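Local coordinates for periplasmic divalent cation tolerance protein CutA (Pyrococcus horikoshii, PDB 1UMJ) that takes part in resistance toward heavy metals and binds copper, one ion lying at the interface between two trimers, at residues L32-A37 and K49-I54. Numbering follows the deposited sequence.
Sequences LREHRA and KEVGAI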
loop_
_atom_site.group_PDB
_atom_site.type_symbol
_atom_site.label_atom_id
_atom_site.label_comp_id
_atom_site.label_asym_id
_atom_site.label_seq_id
_atom_site.Cartn_x
_atom_site.Cartn_y
_atom_site.Cartn_z
ATOM N N LEU A 32 -9.475 4.670 -2.936
ATOM C CA LEU A 32 -9.228 4.417 -4.358
ATOM C C LEU A 32 -8.206 5.405 -4.922
ATOM O O LEU A 32 -8.233 6.577 -4.625
ATOM C CB LEU A 32 -10.515 4.536 -5.193
ATOM C CG LEU A 32 -11.634 3.515 -4.956
ATOM C CD1 LEU A 32 -12.807 3.794 -5.886
ATOM C CD2 LEU A 32 -11.113 2.134 -5.206
ATOM N N ARG A 33 -7.283 4.907 -5.758
ATOM C CA ARG A 33 -6.366 5.845 -6.408
ATOM C C ARG A 33 -5.823 5.192 -7.677
ATOM O O ARG A 33 -5.625 3.977 -7.737
ATOM C CB ARG A 33 -5.199 6.248 -5.482
ATOM C CG ARG A 33 -3.993 5.310 -5.407
ATOM C CD ARG A 33 -4.296 4.013 -4.668
ATOM N NE ARG A 33 -3.090 3.167 -4.560
ATOM C CZ ARG A 33 -2.695 2.369 -5.553
ATOM N NH1 ARG A 33 -3.405 2.351 -6.667
ATOM N NH2 ARG A 33 -1.626 1.586 -5.424
ATOM N N GLU A 34 -5.586 6.027 -8.673
ATOM C CA GLU A 34 -5.039 5.545 -9.945
ATOM C C GLU A 34 -3.614 5.103 -9.840
ATOM O O GLU A 34 -2.860 5.595 -8.989
ATOM C CB GLU A 34 -5.070 6.681 -10.998
ATOM C CG GLU A 34 -6.417 6.974 -11.493
ATOM C CD GLU A 34 -6.409 8.039 -12.582
ATOM O OE1 GLU A 34 -7.462 8.201 -13.204
ATOM O OE2 GLU A 34 -5.359 8.713 -12.790
ATOM N N HIS A 35 -3.232 4.174 -10.708
ATOM C CA HIS A 35 -1.830 3.776 -10.845
ATOM C C HIS A 35 -1.659 3.310 -12.298
ATOM O O HIS A 35 -2.649 3.086 -13.012
ATOM C CB HIS A 35 -1.447 2.688 -9.816
ATOM C CG HIS A 35 -2.163 1.387 -9.998
ATOM N ND1 HIS A 35 -2.976 0.845 -9.037
ATOM C CD2 HIS A 35 -2.188 0.524 -11.038
ATOM C CE1 HIS A 35 -3.507 -0.281 -9.479
ATOM N NE2 HIS A 35 -3.054 -0.499 -10.696
ATOM N N ARG A 36 -0.417 3.164 -12.723
ATOM C CA ARG A 36 -0.110 2.649 -14.070
ATOM C C ARG A 36 0.327 1.240 -13.822
ATOM O O ARG A 36 1.248 0.978 -13.030
ATOM C CB ARG A 36 0.999 3.477 -14.742
ATOM C CG ARG A 36 0.479 4.859 -15.121
ATOM C CD ARG A 36 1.508 5.710 -15.910
ATOM N NE ARG A 36 0.896 6.953 -16.434
ATOM C CZ ARG A 36 -0.055 7.009 -17.381
ATOM N NH1 ARG A 36 -0.545 5.900 -17.940
ATOM N NH2 ARG A 36 -0.490 8.198 -17.811
ATOM N N ALA A 37 -0.348 0.330 -14.514
ATOM C CA ALA A 37 -0.081 -1.064 -14.342
ATOM C C ALA A 37 0.718 -1.597 -15.529
ATOM O O ALA A 37 0.472 -1.177 -16.669
ATOM C CB ALA A 37 -1.463 -1.806 -14.247
ATOM N N LYS A 49 -3.726 2.391 -17.474
ATOM C CA LYS A 49 -4.118 2.989 -16.225
ATOM C C LYS A 49 -5.235 2.189 -15.600
ATOM O O LYS A 49 -6.163 1.720 -16.274
ATOM C CB LYS A 49 -4.513 4.440 -16.455
ATOM C CG LYS A 49 -5.153 5.100 -15.272
ATOM C CD LYS A 49 -5.721 6.479 -15.647
ATOM C CE LYS A 49 -4.606 7.457 -16.009
ATOM N NZ LYS A 49 -3.529 7.469 -14.970
ATOM N N GLU A 50 -5.099 1.957 -14.299
ATOM C CA GLU A 50 -6.107 1.240 -13.561
ATOM C C GLU A 50 -6.415 1.997 -12.238
ATOM O O GLU A 50 -5.777 2.989 -11.875
ATOM C CB GLU A 50 -5.608 -0.125 -13.150
ATOM C CG GLU A 50 -5.059 -1.024 -14.189
ATOM C CD GLU A 50 -4.788 -2.402 -13.575
ATOM O OE1 GLU A 50 -4.129 -2.536 -12.480
ATOM O OE2 GLU A 50 -5.256 -3.347 -14.181
ATOM N N VAL A 51 -7.422 1.513 -11.515
ATOM C CA VAL A 51 -7.754 2.114 -10.215
ATOM C C VAL A 51 -7.550 1.076 -9.131
ATOM O O VAL A 51 -8.212 0.034 -9.079
ATOM C CB VAL A 51 -9.176 2.656 -10.148
ATOM C CG1 VAL A 51 -9.379 3.376 -8.789
ATOM C CG2 VAL A 51 -9.390 3.647 -11.275
ATOM N N GLY A 52 -6.590 1.363 -8.292
ATOM C CA GLY A 52 -6.291 0.493 -7.173
ATOM C C GLY A 52 -7.233 0.780 -6.011
ATOM O O GLY A 52 -7.537 1.934 -5.747
ATOM N N ALA A 53 -7.693 -0.275 -5.338
ATOM C CA ALA A 53 -8.629 -0.125 -4.192
ATOM C C ALA A 53 -8.072 -0.802 -2.971
ATOM O O ALA A 53 -7.696 -2.009 -3.029
ATOM C CB ALA A 53 -9.982 -0.798 -4.534
ATOM N N ILE A 54 -7.966 -0.031 -1.890
ATOM C CA ILE A 54 -7.510 -0.525 -0.591
ATOM C C ILE A 54 -8.775 -0.595 0.270
ATOM O O ILE A 54 -9.365 0.455 0.618
ATOM C CB ILE A 54 -6.519 0.467 0.044
ATOM C CG1 ILE A 54 -5.207 0.429 -0.758
ATOM C CG2 ILE A 54 -6.270 0.082 1.533
ATOM C CD1 ILE A 54 -4.136 1.243 -0.185
#
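Arg33 and His35 pair with Gly52 and Glu50 in the antiparallel beta hairpin of strands 29-40 and 45-57, part of the ferredoxin-like core of CutA. Each couple is a hydrogen-bonded pair with two backbone bonds. The straightest is Glu50 N to His35 O, at 174°. Arg36 and Ala37 continue the sheet into a second subunit, and Leu32 into a third, so the hairpin helps build the trimer.

On one face, a chain of hydrogen bonds links Arg33, His35 and Glu50. Arg33 NH1 donates to His35 ND1 over 2.8 Å, within the planes of both groups. His35 NE2 donates to Glu50 OE1 over 2.9 Å. OE1 accepts with its anti lone pair, away from OE2. Ring and carboxylate planes are 61° apart. Both ring nitrogens are engaged, which fixes the rotation of the imidazole. Glu50 OE2 is hydrogen-bonded to Tyr75 OH, and the Glu50 side chain lies near Asp48, a copper-binding residue. The Arg33 guanidinium lies against the backbone at Gly52, with NH1 3.5 Å from Gly52 CA.

The other face is partly apolar. Leu32 CB meets Val51 CG1 at 3.9 Å, and helix 11-23 covers both residues.

At its exposed end, Glu34 and Lys49 form a salt bridge, while Glu34 OE1 is hydrogen-bonded to Trp11 NE1. The Lys49 chain bends at its last two torsions. Its NZ meets Glu34 OE2 at 3.1 Å, from above the carboxylate plane.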